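DNA repair and recombination protein RadB (PDB 2CVH) is probably involved in archaeal DNA repair and homologous recombination, binding DNA and hydrolysing ATP very weakly without promoting strand exchange. Local coordinates at residues A[44-49]-A[105-110]; A[90-95]-A[132-137]; A[191-196]-A[207-212]. All coordinates share one frame; numbering follows the deposited sequence.

Contact 1 of 3, residues A[44-49]-A[105-110]; sequences SGKKVA and NFALVV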
# COMPACT_ATOMS: atom_id res chain seq x y z
N SER A 44 5.55 6.49 11.06
CA SER A 44 6.47 5.44 11.52
C SER A 44 7.75 6.06 12.10
O SER A 44 8.32 5.56 13.07
CB SER A 44 6.82 4.45 10.40
OG SER A 44 7.63 5.01 9.40
N GLY A 45 8.20 7.18 11.51
CA GLY A 45 9.38 7.85 12.01
C GLY A 45 10.72 7.36 11.49
O GLY A 45 11.77 7.91 11.84
N LYS A 46 10.69 6.37 10.60
CA LYS A 46 11.92 5.83 10.04
C LYS A 46 11.82 5.87 8.54
O LYS A 46 10.84 6.38 7.99
CB LYS A 46 12.14 4.41 10.54
CG LYS A 46 11.97 4.30 12.05
CD LYS A 46 12.01 2.87 12.53
CE LYS A 46 11.43 2.78 13.92
NZ LYS A 46 10.04 3.34 13.99
N LYS A 47 12.82 5.34 7.86
CA LYS A 47 12.81 5.35 6.41
C LYS A 47 11.70 4.51 5.80
O LYS A 47 11.23 3.53 6.39
CB LYS A 47 14.18 4.93 5.86
CG LYS A 47 15.31 5.91 6.20
CD LYS A 47 16.66 5.26 5.91
CE LYS A 47 17.81 6.28 5.90
NZ LYS A 47 18.80 5.95 4.83
N VAL A 48 11.28 4.91 4.61
CA VAL A 48 10.24 4.24 3.90
C VAL A 48 10.75 4.09 2.49
O VAL A 48 11.11 5.09 1.87
CB VAL A 48 8.97 5.11 3.81
CG1 VAL A 48 7.91 4.45 2.92
CG2 VAL A 48 8.43 5.38 5.16
N ALA A 49 10.82 2.84 2.01
CA ALA A 49 11.25 2.58 0.64
C ALA A 49 9.95 2.70 -0.13
O ALA A 49 9.01 1.97 0.15
CB ALA A 49 11.83 1.17 0.50
N ASN A 105 17.11 0.50 9.16
CA ASN A 105 16.72 1.90 9.30
C ASN A 105 15.32 2.16 8.75
O ASN A 105 14.72 3.20 9.00
CB ASN A 105 17.70 2.83 8.59
CG ASN A 105 18.87 3.24 9.47
OD1 ASN A 105 20.00 3.34 8.99
ND2 ASN A 105 18.59 3.53 10.74
N PHE A 106 14.84 1.20 7.96
CA PHE A 106 13.51 1.27 7.35
C PHE A 106 12.39 0.74 8.24
O PHE A 106 12.55 -0.27 8.96
CB PHE A 106 13.53 0.50 6.03
CG PHE A 106 14.28 1.18 4.96
CD1 PHE A 106 15.66 1.36 5.07
CD2 PHE A 106 13.63 1.68 3.84
CE1 PHE A 106 16.39 2.02 4.07
CE2 PHE A 106 14.34 2.33 2.84
CZ PHE A 106 15.73 2.51 2.95
N ALA A 107 11.24 1.42 8.20
CA ALA A 107 10.07 1.01 8.97
C ALA A 107 9.00 0.44 8.05
O ALA A 107 8.19 -0.38 8.49
CB ALA A 107 9.50 2.16 9.76
N LEU A 108 9.10 0.74 6.76
CA LEU A 108 8.08 0.34 5.81
C LEU A 108 8.55 0.36 4.37
O LEU A 108 9.43 1.14 4.01
CB LEU A 108 6.91 1.36 5.93
CG LEU A 108 5.60 1.25 5.14
CD1 LEU A 108 4.79 0.09 5.74
CD2 LEU A 108 4.81 2.57 5.23
N VAL A 109 7.91 -0.47 3.55
CA VAL A 109 8.18 -0.53 2.11
C VAL A 109 6.79 -0.32 1.49
O VAL A 109 5.80 -0.83 2.02
CB VAL A 109 8.74 -1.93 1.64
CG1 VAL A 109 8.94 -1.96 0.13
CG2 VAL A 109 10.07 -2.25 2.34
N VAL A 110 6.71 0.43 0.40
CA VAL A 110 5.45 0.68 -0.28
C VAL A 110 5.73 0.51 -1.74
O VAL A 110 6.73 1.03 -2.24
CB VAL A 110 4.91 2.14 -0.07
CG1 VAL A 110 3.62 2.32 -0.85
CG2 VAL A 110 4.71 2.45 1.43
O HOH W 1 19.93 3.34 6.25
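Lys47 and Phe106 face each other where strands 47-52 and 106-112 begin to run side by side in parallel. Four backbone hydrogen bonds join them. Lys47 N donates to Asn105 O at 3.1 Å and Lys47 O accepts from Ala107 N at 2.8 Å; after a beta bulge that shifts the pairing by one residue between Lys47 and Val48, Ala49 N binds Leu108 O and Ala49 O receives Val110 N.

The aromatic contact is a CH-pi interaction: Lys47 CB stands 3.7 Å from the ring centroid of Phe106, only 6° off the normal. The Lys47 chain continues along the ring, its CD touching Phe106 CE1 at 3.7 Å. Ala49 N reaches the ring's edge in its plane, and Ala49 CB touches Phe106 CE2 at 3.6 Å.

On the other face of the sheet, Val48 CG1 approaches Leu108 CD2 and Val110 CG2. At the loop end, Ala107 CB rests against Ser44 OG and Lys46 CB, the Ser44 hydroxyl being hydrogen-bonded to Gly41 O.

One water links Lys47 NZ, whose proton it accepts (3.2 Å), with Asn105 OD1, 2.7 Å away. The methylenes of Lys47 thus lie on the ring while its ammonium also binds a water. Backbone bonds run along the whole contact; what changes is the side chains, from lysine and asparagine with a water to buried apolar branches.

Contact 2 of 3, residues A[90-95]-A[132-137]; sequences EQRRVI and SRQLQV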
# COMPACT_ATOMS: atom_id res chain seq x y z
N GLU A 90 12.26 -1.50 -15.05
CA GLU A 90 13.22 -1.64 -13.97
C GLU A 90 12.50 -1.92 -12.65
O GLU A 90 13.13 -1.97 -11.60
CB GLU A 90 14.16 -0.42 -13.85
CG GLU A 90 13.51 0.89 -13.39
CD GLU A 90 14.52 1.92 -12.89
OE1 GLU A 90 15.55 1.54 -12.29
OE2 GLU A 90 14.27 3.13 -13.07
N GLN A 91 11.19 -2.14 -12.72
CA GLN A 91 10.34 -2.44 -11.57
C GLN A 91 10.92 -3.65 -10.82
O GLN A 91 11.37 -3.53 -9.68
CB GLN A 91 8.91 -2.75 -12.06
CG GLN A 91 7.78 -2.09 -11.27
CD GLN A 91 7.50 -2.74 -9.92
OE1 GLN A 91 8.36 -2.78 -9.04
NE2 GLN A 91 6.29 -3.23 -9.75
N ARG A 92 10.95 -4.80 -11.48
CA ARG A 92 11.51 -6.02 -10.89
C ARG A 92 12.97 -5.78 -10.47
O ARG A 92 13.43 -6.33 -9.47
CB ARG A 92 11.40 -7.18 -11.89
CG ARG A 92 12.35 -8.37 -11.66
CD ARG A 92 11.67 -9.63 -11.08
NE ARG A 92 11.29 -9.46 -9.68
CZ ARG A 92 12.15 -9.32 -8.68
NH1 ARG A 92 13.45 -9.34 -8.91
NH2 ARG A 92 11.71 -9.06 -7.46
N ARG A 93 13.67 -4.92 -11.21
CA ARG A 93 15.07 -4.60 -10.90
C ARG A 93 15.16 -3.78 -9.62
O ARG A 93 16.06 -3.99 -8.79
CB ARG A 93 15.69 -3.81 -12.06
CG ARG A 93 15.32 -4.36 -13.42
CD ARG A 93 15.91 -3.51 -14.54
NE ARG A 93 15.27 -3.82 -15.82
CZ ARG A 93 15.03 -2.93 -16.78
NH1 ARG A 93 15.35 -1.65 -16.61
NH2 ARG A 93 14.47 -3.33 -17.91
N VAL A 94 14.20 -2.88 -9.46
CA VAL A 94 14.10 -2.00 -8.30
C VAL A 94 13.76 -2.85 -7.08
O VAL A 94 14.36 -2.69 -6.02
CB VAL A 94 12.99 -0.93 -8.51
CG1 VAL A 94 12.58 -0.28 -7.19
CG2 VAL A 94 13.47 0.13 -9.51
N ILE A 95 12.79 -3.75 -7.25
CA ILE A 95 12.38 -4.62 -6.16
C ILE A 95 13.56 -5.50 -5.79
O ILE A 95 13.85 -5.70 -4.61
CB ILE A 95 11.12 -5.41 -6.52
CG1 ILE A 95 9.94 -4.44 -6.61
CG2 ILE A 95 10.85 -6.46 -5.48
CD1 ILE A 95 8.65 -5.07 -7.00
N SER A 132 4.92 -12.95 -9.43
CA SER A 132 5.22 -13.84 -8.32
C SER A 132 6.67 -13.69 -7.86
O SER A 132 6.99 -13.87 -6.69
CB SER A 132 4.93 -15.29 -8.72
OG SER A 132 3.58 -15.44 -9.12
N ARG A 133 7.55 -13.37 -8.81
CA ARG A 133 8.96 -13.13 -8.54
C ARG A 133 9.05 -11.96 -7.56
O ARG A 133 9.64 -12.06 -6.48
CB ARG A 133 9.68 -12.71 -9.83
CG ARG A 133 11.03 -13.38 -10.09
CD ARG A 133 10.83 -14.76 -10.71
NE ARG A 133 10.33 -14.68 -12.09
CZ ARG A 133 9.96 -15.74 -12.81
NH1 ARG A 133 10.02 -16.96 -12.29
NH2 ARG A 133 9.56 -15.57 -14.06
N GLN A 134 8.43 -10.85 -7.96
CA GLN A 134 8.38 -9.62 -7.18
C GLN A 134 7.74 -9.79 -5.81
O GLN A 134 8.31 -9.41 -4.80
CB GLN A 134 7.65 -8.55 -7.99
CG GLN A 134 8.40 -8.18 -9.26
CD GLN A 134 7.63 -7.29 -10.20
OE1 GLN A 134 7.30 -6.15 -9.87
NE2 GLN A 134 7.34 -7.80 -11.40
N LEU A 135 6.55 -10.38 -5.79
CA LEU A 135 5.84 -10.59 -4.54
C LEU A 135 6.69 -11.41 -3.60
O LEU A 135 6.84 -11.06 -2.42
CB LEU A 135 4.47 -11.24 -4.80
CG LEU A 135 3.44 -10.32 -5.48
CD1 LEU A 135 2.15 -11.09 -5.75
CD2 LEU A 135 3.14 -9.08 -4.62
N GLN A 136 7.33 -12.45 -4.12
CA GLN A 136 8.19 -13.28 -3.29
C GLN A 136 9.37 -12.49 -2.75
O GLN A 136 9.74 -12.65 -1.58
CB GLN A 136 8.67 -14.53 -4.04
CG GLN A 136 7.70 -15.70 -3.90
CD GLN A 136 7.23 -15.89 -2.46
OE1 GLN A 136 6.03 -15.79 -2.17
NE2 GLN A 136 8.17 -16.16 -1.54
N VAL A 137 9.98 -11.65 -3.59
CA VAL A 137 11.10 -10.83 -3.13
C VAL A 137 10.59 -9.89 -2.03
O VAL A 137 11.22 -9.76 -0.97
CB VAL A 137 11.76 -10.04 -4.28
CG1 VAL A 137 12.88 -9.13 -3.75
CG2 VAL A 137 12.32 -11.01 -5.30
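Arg92 reaches across from helix 90-101 to lie against Arg133, Gln134 and Val137 of helix 128-145. Its CG is anti to the backbone N (chi1 159°), and bends at chi2 and chi3 place CD and NE beside Arg133 CB and Gln134 CG. Arg92 NE comes within 3.2 Å of Gln134 CG, which sits at the edge of the guanidinium near its plane. Farther out, Arg92 NH2 is modelled implausibly close to Val137 CG2, which makes the exact position of the guanidinium end doubtful. The two arginine chains, Arg92 and Arg133, cross at about a right angle, and the Arg133 guanidinium leads away.

Gln134 slides past Arg92 in the opposite direction. Its CG is anti to the carbonyl carbon, and the chain is extended beyond CG, carrying the amide to Gln91 and Ile95. Gln91 NE2 is 3.1 Å from Gln134 OE1, but the angle is too poor for a hydrogen bond, and the amide planes stand 85° apart. The other end of the amide is better served, since Gln134 NE2 donates to Glu130 O in its own helix.

Ile95 CD1 meets Gln134 CB at 3.8 Å and also lies near Gln134 OE1; the apolar pair proper is Ile95 CG2 with Val137 CG1, 3.8 Å apart. Between the segments, the contact is therefore made by side-chain packing.

The helix segments run nearly parallel, 20° apart, with axes 9.8 Å from each other at closest approach. Gln91 and Val94 pack on Val51 of strand 47-52, whereas Leu135 turns to Leu172 of helix 170-174.

Contact 3 of 3, residues A[191-196]-A[207-212]; sequences RVAVLE and AYFRIT
Arg191 and Phe209 pair across strands 190-197 and 206-212 in a CH-pi contact, with the arginine's CB over the ring. CB lies 3.3 Å above the Phe209 ring plane, offset toward the rim, and is nearest CZ; Arg191 CG passes beyond the rim near CE2 and CZ. In Phe209, chi1 of 66° puts CG between the backbone N and the carbonyl carbon, and the ring then comes to lie under Arg191 CB. The side chains cross obliquely, and the guanidinium plane is turned 69° from the ring. Ala193 continues this face, its CB 4.1 Å from Phe209 CE1.

Beyond the ring, the arginine bends at chi2 and passes Ile211, whose CD1 touches Arg191 NE at 3.7 Å. A polar partner of the guanidinium lies outside the hairpin: Arg191 NH2 donates to Ala30 O in the predicted ATP-binding loop.

On the opposite face of the sheet, Val192 and Tyr208 lie side by side, pointing the same way. Val192 CG2, anti to its backbone N, stands 3.5 Å above the Tyr208 ring, nearer the rim than the centre, in a second CH-pi contact.

Two hydrogen-bonded pairs frame this non-hydrogen-bonded one. Arg191 N donates to Phe209 O at 2.9 Å, while Phe209 N returns to Arg191 O from 40° above the carbonyl plane. Ala193 N binds Ala207 O at 2.8 Å, and Ala207 N donates back to Ala193 O.

This alternation is that of antiparallel strands; as 190-197 and 206-212 follow each other in the chain, they form a beta hairpin, here in the part of the RecA-like sheet that extends beyond its parallel strands. Ile211 touches Gly32 of the probable Walker A P-loop, so the hairpin abuts the predicted nucleotide site.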
# COMPACT_ATOMS: atom_id res chain seq x y z
N ARG A 191 -14.86 7.92 2.91
CA ARG A 191 -14.40 6.61 2.46
C ARG A 191 -14.66 5.52 3.49
O ARG A 191 -14.92 5.79 4.66
CB ARG A 191 -12.88 6.68 2.24
CG ARG A 191 -12.38 7.75 1.28
CD ARG A 191 -12.72 7.42 -0.14
NE ARG A 191 -12.20 8.44 -1.05
CZ ARG A 191 -12.89 9.48 -1.52
NH1 ARG A 191 -14.18 9.67 -1.17
NH2 ARG A 191 -12.29 10.36 -2.31
N VAL A 192 -14.53 4.28 3.05
CA VAL A 192 -14.68 3.15 3.96
C VAL A 192 -13.69 2.08 3.51
O VAL A 192 -13.46 1.89 2.31
CB VAL A 192 -16.15 2.58 3.96
CG1 VAL A 192 -16.50 2.03 2.57
CG2 VAL A 192 -16.33 1.50 5.09
N ALA A 193 -13.02 1.46 4.47
CA ALA A 193 -12.09 0.38 4.13
C ALA A 193 -12.75 -0.95 4.56
O ALA A 193 -13.41 -1.02 5.60
CB ALA A 193 -10.75 0.58 4.87
N VAL A 194 -12.62 -1.99 3.75
CA VAL A 194 -13.16 -3.27 4.11
C VAL A 194 -12.00 -4.25 4.19
O VAL A 194 -11.18 -4.34 3.26
CB VAL A 194 -14.19 -3.77 3.08
CG1 VAL A 194 -14.76 -5.13 3.50
CG2 VAL A 194 -15.33 -2.76 2.94
N LEU A 195 -11.89 -4.91 5.34
CA LEU A 195 -10.85 -5.92 5.59
C LEU A 195 -11.34 -7.23 4.97
O LEU A 195 -12.06 -8.00 5.60
CB LEU A 195 -10.67 -6.12 7.09
CG LEU A 195 -9.45 -6.94 7.50
CD1 LEU A 195 -8.17 -6.35 6.90
CD2 LEU A 195 -9.37 -6.98 8.98
N GLU A 196 -10.97 -7.44 3.72
CA GLU A 196 -11.38 -8.63 2.99
C GLU A 196 -10.61 -9.87 3.36
O GLU A 196 -11.09 -10.99 3.17
CB GLU A 196 -11.23 -8.39 1.51
CG GLU A 196 -11.93 -7.16 1.09
CD GLU A 196 -12.14 -7.14 -0.37
OE1 GLU A 196 -11.15 -7.38 -1.10
OE2 GLU A 196 -13.30 -6.93 -0.77
N ALA A 207 -14.14 0.20 8.35
CA ALA A 207 -13.68 1.37 9.09
C ALA A 207 -13.94 2.56 8.18
O ALA A 207 -13.56 2.55 7.00
CB ALA A 207 -12.19 1.27 9.39
N TYR A 208 -14.66 3.54 8.70
CA TYR A 208 -14.96 4.75 7.94
C TYR A 208 -13.84 5.78 8.20
O TYR A 208 -13.29 5.86 9.31
CB TYR A 208 -16.32 5.33 8.39
CG TYR A 208 -17.49 4.46 7.99
CD1 TYR A 208 -17.94 4.45 6.67
CD2 TYR A 208 -18.08 3.58 8.91
CE1 TYR A 208 -18.96 3.58 6.26
CE2 TYR A 208 -19.11 2.71 8.51
CZ TYR A 208 -19.54 2.71 7.19
OH TYR A 208 -20.53 1.85 6.78
N PHE A 209 -13.49 6.55 7.18
CA PHE A 209 -12.48 7.57 7.38
C PHE A 209 -12.73 8.68 6.36
O PHE A 209 -13.59 8.53 5.49
CB PHE A 209 -11.06 6.95 7.25
CG PHE A 209 -10.71 6.44 5.86
CD1 PHE A 209 -11.07 5.14 5.46
CD2 PHE A 209 -9.98 7.23 4.97
CE1 PHE A 209 -10.70 4.65 4.21
CE2 PHE A 209 -9.61 6.74 3.71
CZ PHE A 209 -9.97 5.44 3.33
N ARG A 210 -12.01 9.79 6.48
CA ARG A 210 -12.15 10.88 5.51
C ARG A 210 -10.78 11.42 5.09
O ARG A 210 -9.83 11.40 5.86
CB ARG A 210 -13.04 12.03 6.05
CG ARG A 210 -12.61 12.56 7.37
CD ARG A 210 -13.56 13.57 7.94
NE ARG A 210 -13.28 13.78 9.37
CZ ARG A 210 -12.66 14.84 9.87
NH1 ARG A 210 -12.24 15.82 9.07
NH2 ARG A 210 -12.48 14.94 11.18
N ILE A 211 -10.67 11.78 3.83
CA ILE A 211 -9.45 12.34 3.29
C ILE A 211 -9.56 13.84 3.53
O ILE A 211 -10.49 14.47 3.03
CB ILE A 211 -9.32 12.08 1.78
CG1 ILE A 211 -9.22 10.54 1.55
CG2 ILE A 211 -8.11 12.87 1.21
CD1 ILE A 211 -9.15 10.10 0.09
N THR A 212 -8.64 14.37 4.32
CA THR A 212 -8.60 15.78 4.65
C THR A 212 -7.22 16.36 4.32
O THR A 212 -6.37 15.69 3.74
CB THR A 212 -8.84 16.03 6.13
OG1 THR A 212 -7.70 15.57 6.88
CG2 THR A 212 -10.10 15.32 6.59

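In the fold
All three contacts are largely buried in one RecA-like domain; contacts 1 and 3 lie within its mixed sheet, contact 2 in the helical layer beside it. Contact 1 joins parallel strands in the sheet's parallel part, contact 3 antiparallel strands beyond it, with centres 23 Å apart. Both combine backbone hydrogen bonds with methylene or methyl groups over aromatic rings, but contact 1 begins at a hydrated loop whereas contact 3 lies beside the predicted ATP site. Contact 2, between helices, relies on side-chain packing, with arginine and glutamine chains among the apolar groups. Strand 106-112 of contact 1 lies in sequence between its two helices. Contacts 2 and 3 fall on opposite sides of the chain's centre.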